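Local coordinates for protein DnaJ homolog subfamily C member 27-A (Xenopus laevis, PDB 6JMG) that binds GTP and magnesium as a Rab-like small GTPase joined to a DnaJ domain, and possibly regulates the MEK/ERK pathway, at residues L15-I20 against D184-G189; A112-E117 against I127-C132. All coordinates share one frame; numbering follows the deposited sequence.

Overall arrangement
Contacts 1 and 2 illustrate how a Ras-type GTPase domain is layered, with helices packed on both faces of one mixed sheet. Contact 1 sets strand 15-22, in the interior of that sheet, against the end of helix 171-187 on one face. Contact 2 sets helix 107-117 against strand 128-134 from the opposite face. Along the chain, both segments of contact 2 fall between those of contact 1, which joins segments whose nearest ends are 164 residues apart. The centres of the two contacts lie about 15 Å apart, yet the two meet at I20 CD1 and M114 CE, 4.1 Å from each other. Strand 15-22 thus serves both helical layers of the domain.

Contact 1: L15-I20 against D184-G189; sequences LRIKVI and DLCDNG
C186 has chi1 of -78°, which turns SG away from its own carbonyl carbon and into contact with L15 and I17. I17 answers with chi1 of 72°, which puts CG2 anti to its own carbonyl carbon and offers that methyl to the sulfur, while CG1 takes the position between N and C. The setting is the Ras-type fold, a sheet flanked by helices, in which the first strand runs through the interior of the sheet and helix 171-187 packs on one of its faces; here the last turn of that helix reaches the beginning of the strand. The backbones stay well apart, with L15 CA 8.4 Å from C186 CA, and side chains alone bridge the gap. L15 carries most of it. Its CD2 methyl touches both CB and SG of C186, and the 3.6 Å from CD2 to C186 CB is the closest approach between the two segments. I17 continues the apolar surface inward, resting also on Y179 and I182 of the same helix and on I65 of the neighbouring strand. Beyond C186 the helix closes in a Schellman motif: G189, at positive phi, is its C-prime residue and returns its N to C186 O at 3.0 Å. C186 thus does two jobs, its side chain meeting the strand and its carbonyl helping to end the helix. D184 OD1 forms a salt bridge with K61 NZ, in the turn joining strands 51-60 and 63-72. The sulfur of C186 has L15 CD2 at 3.8 Å and, farther along the strand, I17 CG2 at 4.2 Å.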
ATOM      1  N   LEU A  15      17.791  -9.322   9.247  1.00 82.59           N
ATOM      2  CA  LEU A  15      16.623  -9.195   8.397  1.00 76.72           C
ATOM      3  C   LEU A  15      17.005  -8.693   7.009  1.00 71.62           C
ATOM      4  O   LEU A  15      17.814  -7.770   6.869  1.00 75.18           O
ATOM      5  CB  LEU A  15      15.629  -8.241   9.052  1.00 85.50           C
ATOM      6  CG  LEU A  15      14.150  -8.493   8.825  1.00 87.69           C
ATOM      7  CD1 LEU A  15      13.875  -9.986   8.720  1.00 98.74           C
ATOM      8  CD2 LEU A  15      13.390  -7.877   9.965  1.00 81.46           C
ATOM      9  N   ARG A  16      16.414  -9.298   5.982  1.00 57.78           N
ATOM     10  CA  ARG A  16      16.688  -8.928   4.601  1.00 59.56           C
ATOM     11  C   ARG A  16      15.402  -8.426   3.966  1.00 61.76           C
ATOM     12  O   ARG A  16      14.439  -9.186   3.825  1.00 71.34           O
ATOM     13  CB  ARG A  16      17.275 -10.109   3.826  1.00 72.38           C
ATOM     14  CG  ARG A  16      18.308 -10.879   4.665  1.00 89.09           C
ATOM     15  CD  ARG A  16      18.775 -12.194   4.043  1.00 95.45           C
ATOM     16  NE  ARG A  16      20.105 -12.069   3.458  1.00107.77           N
ATOM     17  CZ  ARG A  16      21.237 -12.137   4.155  1.00114.25           C
ATOM     18  NH1 ARG A  16      21.202 -12.320   5.471  1.00108.68           N
ATOM     19  NH2 ARG A  16      22.406 -12.011   3.538  1.00118.83           N
ATOM     20  N   ILE A  17      15.394  -7.153   3.560  1.00 64.11           N
ATOM     21  CA  ILE A  17      14.200  -6.504   3.030  1.00 57.32           C
ATOM     22  C   ILE A  17      14.552  -5.853   1.704  1.00 57.19           C
ATOM     23  O   ILE A  17      15.721  -5.675   1.358  1.00 63.81           O
ATOM     24  CB  ILE A  17      13.603  -5.452   3.994  1.00 59.83           C
ATOM     25  CG1 ILE A  17      14.490  -4.201   4.056  1.00 58.60           C
ATOM     26  CG2 ILE A  17      13.451  -6.010   5.398  1.00 62.85           C
ATOM     27  CD1 ILE A  17      13.904  -3.082   4.916  1.00 63.61           C
ATOM     28  N   LYS A  18      13.502  -5.501   0.971  1.00 49.18           N
ATOM     29  CA  LYS A  18      13.554  -4.908  -0.355  1.00 57.82           C
ATOM     30  C   LYS A  18      12.772  -3.590  -0.346  1.00 68.42           C
ATOM     31  O   LYS A  18      11.623  -3.549   0.103  1.00 54.75           O
ATOM     32  CB  LYS A  18      12.968  -5.878  -1.383  1.00 44.76           C
ATOM     33  CG  LYS A  18      12.714  -5.255  -2.747  1.00 55.00           C
ATOM     34  CD  LYS A  18      12.000  -6.225  -3.697  1.00 54.29           C
ATOM     35  CE  LYS A  18      12.146  -5.781  -5.136  1.00 50.35           C
ATOM     36  NZ  LYS A  18      10.821  -5.733  -5.774  1.00 61.08           N
ATOM     37  N   VAL A  19      13.403  -2.517  -0.817  1.00 59.19           N
ATOM     38  CA  VAL A  19      12.839  -1.170  -0.830  1.00 54.62           C
ATOM     39  C   VAL A  19      12.901  -0.646  -2.259  1.00 55.48           C
ATOM     40  O   VAL A  19      13.921  -0.810  -2.944  1.00 57.72           O
ATOM     41  CB  VAL A  19      13.600  -0.226   0.127  1.00 58.36           C
ATOM     42  CG1 VAL A  19      13.143   1.187  -0.060  1.00 52.74           C
ATOM     43  CG2 VAL A  19      13.455  -0.675   1.595  1.00 46.46           C
ATOM     44  N   ILE A  20      11.814  -0.066  -2.741  1.00 47.44           N
ATOM     45  CA  ILE A  20      11.836   0.576  -4.044  1.00 50.33           C
ATOM     46  C   ILE A  20      11.410   2.028  -3.904  1.00 56.05           C
ATOM     47  O   ILE A  20      10.787   2.432  -2.917  1.00 62.74           O
ATOM     48  CB  ILE A  20      10.943  -0.151  -5.054  1.00 51.90           C
ATOM     49  CG1 ILE A  20       9.489  -0.009  -4.659  1.00 44.13           C
ATOM     50  CG2 ILE A  20      11.331  -1.629  -5.150  1.00 48.37           C
ATOM     51  CD1 ILE A  20       8.572  -0.504  -5.757  1.00 57.91           C
ATOM     52  N   ASP A 184       8.220  -3.564  12.201  1.00 79.37           N
ATOM     53  CA  ASP A 184       6.943  -3.979  12.773  1.00 73.41           C
ATOM     54  C   ASP A 184       6.196  -4.899  11.817  1.00 72.32           C
ATOM     55  O   ASP A 184       5.548  -5.861  12.243  1.00 81.32           O
ATOM     56  CB  ASP A 184       6.074  -2.762  13.118  1.00 70.73           C
ATOM     57  CG  ASP A 184       6.634  -1.934  14.263  1.00 82.36           C
ATOM     58  OD1 ASP A 184       7.501  -2.433  15.023  1.00 87.39           O
ATOM     59  OD2 ASP A 184       6.195  -0.771  14.411  1.00 90.70           O
ATOM     60  N   LEU A 185       6.275  -4.622  10.517  1.00 67.98           N
ATOM     61  CA  LEU A 185       5.633  -5.491   9.538  1.00 66.59           C
ATOM     62  C   LEU A 185       6.310  -6.860   9.492  1.00 72.75           C
ATOM     63  O   LEU A 185       5.644  -7.887   9.329  1.00 72.00           O
ATOM     64  CB  LEU A 185       5.659  -4.826   8.163  1.00 61.71           C
ATOM     65  CG  LEU A 185       5.078  -5.629   6.991  1.00 79.83           C
ATOM     66  CD1 LEU A 185       3.600  -5.265   6.771  1.00 81.47           C
ATOM     67  CD2 LEU A 185       5.893  -5.437   5.699  1.00 77.74           C
ATOM     68  N   CYS A 186       7.633  -6.900   9.653  1.00 73.54           N
ATOM     69  CA  CYS A 186       8.341  -8.172   9.580  1.00 80.33           C
ATOM     70  C   CYS A 186       8.105  -9.011  10.825  1.00 83.44           C
ATOM     71  O   CYS A 186       7.936 -10.230  10.734  1.00 81.96           O
ATOM     72  CB  CYS A 186       9.838  -7.931   9.393  1.00 76.48           C
ATOM     73  SG  CYS A 186      10.300  -7.502   7.718  1.00 79.51           S
ATOM     74  N   ASP A 187       8.066  -8.373  11.995  1.00 82.97           N
ATOM     75  CA  ASP A 187       7.783  -9.105  13.220  1.00 81.96           C
ATOM     76  C   ASP A 187       6.384  -9.711  13.212  1.00 86.27           C
ATOM     77  O   ASP A 187       6.105 -10.608  14.018  1.00 95.20           O
ATOM     78  CB  ASP A 187       7.960  -8.183  14.424  1.00 79.72           C
ATOM     79  CG  ASP A 187       9.412  -7.800  14.662  1.00 86.07           C
ATOM     80  OD1 ASP A 187      10.296  -8.268  13.908  1.00 88.03           O
ATOM     81  OD2 ASP A 187       9.665  -7.032  15.617  1.00 89.26           O
ATOM     82  N   ASN A 188       5.505  -9.239  12.325  1.00 77.87           N
ATOM     83  CA  ASN A 188       4.159  -9.767  12.154  1.00 76.96           C
ATOM     84  C   ASN A 188       4.047 -10.641  10.903  1.00 73.13           C
ATOM     85  O   ASN A 188       2.998 -10.678  10.249  1.00 82.87           O
ATOM     86  CB  ASN A 188       3.154  -8.612  12.129  1.00 86.86           C
ATOM     87  CG  ASN A 188       1.713  -9.072  12.282  1.00102.90           C
ATOM     88  OD1 ASN A 188       1.445 -10.199  12.720  1.00108.11           O
ATOM     89  ND2 ASN A 188       0.771  -8.195  11.917  1.00104.51           N
ATOM     90  N   GLY A 189       5.125 -11.326  10.544  1.00 68.42           N
ATOM     91  CA  GLY A 189       5.104 -12.244   9.419  1.00 67.24           C
ATOM     92  C   GLY A 189       4.962 -11.606   8.056  1.00 83.87           C
ATOM     93  O   GLY A 189       4.638 -12.295   7.086  1.00 92.46           O
TER

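Contact 2: A112-E117 against I127-C132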
ATOM      1  N   ALA A 112      -1.520   2.712  -9.305  1.00 82.62           N
ATOM      2  CA  ALA A 112      -2.156   1.837 -10.280  1.00 77.56           C
ATOM      3  C   ALA A 112      -1.128   0.969 -10.990  1.00 78.81           C
ATOM      4  O   ALA A 112      -1.348  -0.229 -11.207  1.00 80.35           O
ATOM      5  CB  ALA A 112      -2.939   2.670 -11.295  1.00 65.57           C
ATOM      6  N   GLU A 113       0.004   1.559 -11.359  1.00 75.51           N
ATOM      7  CA  GLU A 113       1.009   0.810 -12.097  1.00 69.25           C
ATOM      8  C   GLU A 113       1.608  -0.289 -11.236  1.00 62.49           C
ATOM      9  O   GLU A 113       1.759  -1.429 -11.686  1.00 71.76           O
ATOM     10  CB  GLU A 113       2.084   1.761 -12.600  1.00 65.58           C
ATOM     11  CG  GLU A 113       3.304   1.069 -13.076  1.00 67.11           C
ATOM     12  CD  GLU A 113       4.238   2.016 -13.739  1.00 70.96           C
ATOM     13  OE1 GLU A 113       5.461   1.791 -13.640  1.00 78.12           O
ATOM     14  OE2 GLU A 113       3.741   2.994 -14.340  1.00 67.35           O
ATOM     15  N   MET A 114       1.906   0.020  -9.981  1.00 60.59           N
ATOM     16  CA  MET A 114       2.356  -1.014  -9.062  1.00 60.35           C
ATOM     17  C   MET A 114       1.279  -2.066  -8.855  1.00 69.44           C
ATOM     18  O   MET A 114       1.553  -3.267  -8.945  1.00 68.82           O
ATOM     19  CB  MET A 114       2.750  -0.398  -7.716  1.00 55.69           C
ATOM     20  CG  MET A 114       3.404  -1.392  -6.754  1.00 54.18           C
ATOM     21  SD  MET A 114       3.723  -0.762  -5.098  1.00 49.26           S
ATOM     22  CE  MET A 114       4.937  -1.949  -4.572  1.00 45.20           C
ATOM     23  N   LYS A 115       0.035  -1.630  -8.610  1.00 75.50           N
ATOM     24  CA  LYS A 115      -1.030  -2.581  -8.300  1.00 70.21           C
ATOM     25  C   LYS A 115      -1.259  -3.587  -9.419  1.00 82.43           C
ATOM     26  O   LYS A 115      -1.593  -4.744  -9.132  1.00 93.41           O
ATOM     27  CB  LYS A 115      -2.338  -1.857  -7.994  1.00 73.48           C
ATOM     28  CG  LYS A 115      -2.673  -1.749  -6.524  1.00 87.29           C
ATOM     29  CD  LYS A 115      -3.884  -0.836  -6.292  1.00 92.91           C
ATOM     30  CE  LYS A 115      -4.004  -0.398  -4.832  1.00 91.08           C
ATOM     31  NZ  LYS A 115      -4.872   0.809  -4.666  1.00 94.10           N
ATOM     32  N   GLN A 116      -1.075  -3.207 -10.689  1.00 78.72           N
ATOM     33  CA  GLN A 116      -1.260  -4.257 -11.685  1.00 85.76           C
ATOM     34  C   GLN A 116      -0.072  -5.195 -11.816  1.00 88.56           C
ATOM     35  O   GLN A 116      -0.252  -6.331 -12.262  1.00 96.13           O
ATOM     36  CB  GLN A 116      -1.656  -3.759 -13.064  1.00 85.80           C
ATOM     37  CG  GLN A 116      -2.648  -4.869 -13.488  1.00113.99           C
ATOM     38  CD  GLN A 116      -3.274  -4.765 -14.850  1.00126.13           C
ATOM     39  OE1 GLN A 116      -3.548  -5.792 -15.493  1.00122.96           O
ATOM     40  NE2 GLN A 116      -3.544  -3.545 -15.295  1.00123.25           N
ATOM     41  N   GLU A 117       1.138  -4.752 -11.495  1.00 91.96           N
ATOM     42  CA  GLU A 117       2.250  -5.680 -11.614  1.00 93.18           C
ATOM     43  C   GLU A 117       2.243  -6.725 -10.511  1.00 87.48           C
ATOM     44  O   GLU A 117       3.061  -7.652 -10.554  1.00101.92           O
ATOM     45  CB  GLU A 117       3.573  -4.925 -11.607  1.00 98.67           C
ATOM     46  CG  GLU A 117       4.465  -5.327 -12.752  1.00107.03           C
ATOM     47  CD  GLU A 117       3.736  -5.331 -14.081  1.00108.91           C
ATOM     48  OE1 GLU A 117       3.699  -6.409 -14.715  1.00106.39           O
ATOM     49  OE2 GLU A 117       3.217  -4.258 -14.492  1.00107.21           O
ATOM     50  N   ILE A 127       2.453  -3.591   2.610  1.00 70.86           N
ATOM     51  CA  ILE A 127       3.633  -2.862   2.194  1.00 63.67           C
ATOM     52  C   ILE A 127       3.629  -1.520   2.905  1.00 65.16           C
ATOM     53  O   ILE A 127       2.600  -0.840   2.945  1.00 69.05           O
ATOM     54  CB  ILE A 127       3.657  -2.675   0.671  1.00 59.41           C
ATOM     55  CG1 ILE A 127       3.590  -4.042  -0.002  1.00 46.83           C
ATOM     56  CG2 ILE A 127       4.917  -1.919   0.262  1.00 61.37           C
ATOM     57  CD1 ILE A 127       3.439  -3.983  -1.518  1.00 45.04           C
ATOM     58  N   VAL A 128       4.781  -1.142   3.446  1.00 58.59           N
ATOM     59  CA  VAL A 128       4.959   0.161   4.065  1.00 53.54           C
ATOM     60  C   VAL A 128       5.305   1.195   3.000  1.00 58.75           C
ATOM     61  O   VAL A 128       6.259   1.021   2.228  1.00 61.01           O
ATOM     62  CB  VAL A 128       6.052   0.095   5.130  1.00 56.45           C
ATOM     63  CG1 VAL A 128       6.373   1.505   5.620  1.00 56.77           C
ATOM     64  CG2 VAL A 128       5.622  -0.834   6.262  1.00 62.84           C
ATOM     65  N   PHE A 129       4.555   2.292   2.985  1.00 63.83           N
ATOM     66  CA  PHE A 129       4.776   3.408   2.081  1.00 64.96           C
ATOM     67  C   PHE A 129       5.204   4.621   2.889  1.00 68.65           C
ATOM     68  O   PHE A 129       4.525   5.003   3.851  1.00 62.67           O
ATOM     69  CB  PHE A 129       3.503   3.776   1.312  1.00 50.95           C
ATOM     70  CG  PHE A 129       3.195   2.882   0.151  1.00 54.32           C
ATOM     71  CD1 PHE A 129       2.628   1.636   0.351  1.00 52.23           C
ATOM     72  CD2 PHE A 129       3.435   3.308  -1.151  1.00 55.98           C
ATOM     73  CE1 PHE A 129       2.322   0.820  -0.721  1.00 54.21           C
ATOM     74  CE2 PHE A 129       3.138   2.494  -2.227  1.00 54.06           C
ATOM     75  CZ  PHE A 129       2.580   1.246  -2.013  1.00 56.97           C
ATOM     76  N   ALA A 130       6.286   5.258   2.469  1.00 66.64           N
ATOM     77  CA  ALA A 130       6.626   6.586   2.953  1.00 56.64           C
ATOM     78  C   ALA A 130       6.433   7.537   1.783  1.00 61.52           C
ATOM     79  O   ALA A 130       7.133   7.441   0.767  1.00 70.48           O
ATOM     80  CB  ALA A 130       8.046   6.630   3.506  1.00 47.39           C
ATOM     81  N   VAL A 131       5.444   8.410   1.909  1.00 63.82           N
ATOM     82  CA  VAL A 131       5.231   9.483   0.944  1.00 62.29           C
ATOM     83  C   VAL A 131       6.136  10.645   1.321  1.00 61.77           C
ATOM     84  O   VAL A 131       6.091  11.148   2.450  1.00 67.59           O
ATOM     85  CB  VAL A 131       3.760   9.918   0.895  1.00 60.75           C
ATOM     86  CG1 VAL A 131       3.583  11.003  -0.137  1.00 61.57           C
ATOM     87  CG2 VAL A 131       2.865   8.736   0.568  1.00 61.86           C
ATOM     88  N   CYS A 132       6.964  11.069   0.386  1.00 62.51           N
ATOM     89  CA  CYS A 132       7.868  12.189   0.619  1.00 61.95           C
ATOM     90  C   CYS A 132       7.453  13.363  -0.255  1.00 54.48           C
ATOM     91  O   CYS A 132       7.532  13.298  -1.491  1.00 50.34           O
ATOM     92  CB  CYS A 132       9.323  11.788   0.357  1.00 55.45           C
ATOM     93  SG  CYS A 132       9.860  10.406   1.393  1.00 57.89           S
TER
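M114 reaches from helix 107-117 to F129 and I127, and its extended shape is what makes this possible. Its CB leaves the helix toward the sheet, and chi1 of -173° swings CG anti to the backbone N. CB and CG act as a spacer: CG is still 5.5 Å from F129 CZ. SD is the first atom to arrive, 3.9 Å from F129 CZ. The sulfur lies 5.1 Å from the centroid of the F129 ring and 70° off its normal, an oblique Met-aromatic contact. The methionine and the phenylalanine run past one another, and of the ring it is CZ that M114 meets. From SD the CE methyl turns aside from the ring and ends 4.0 Å from I127 CD1, the two side chains meeting tip to tip. I127 sits just before the strand begins, and its CG1, anti to the carbonyl carbon, carries CD1 out toward the helix.

V92 of the adjacent strand touches M114, I127 and F129 alike, and F158 stacks on the F129 ring, which leaves the cluster buried and apolar. Helix 107-117 lies in the connection between the parallel neighbours 91-97 and 128-134, and a methionine laid from that helix onto both strands packs between the helix and the strands of a beta-alpha-beta crossover, the building unit of the P-loop GTPase fold.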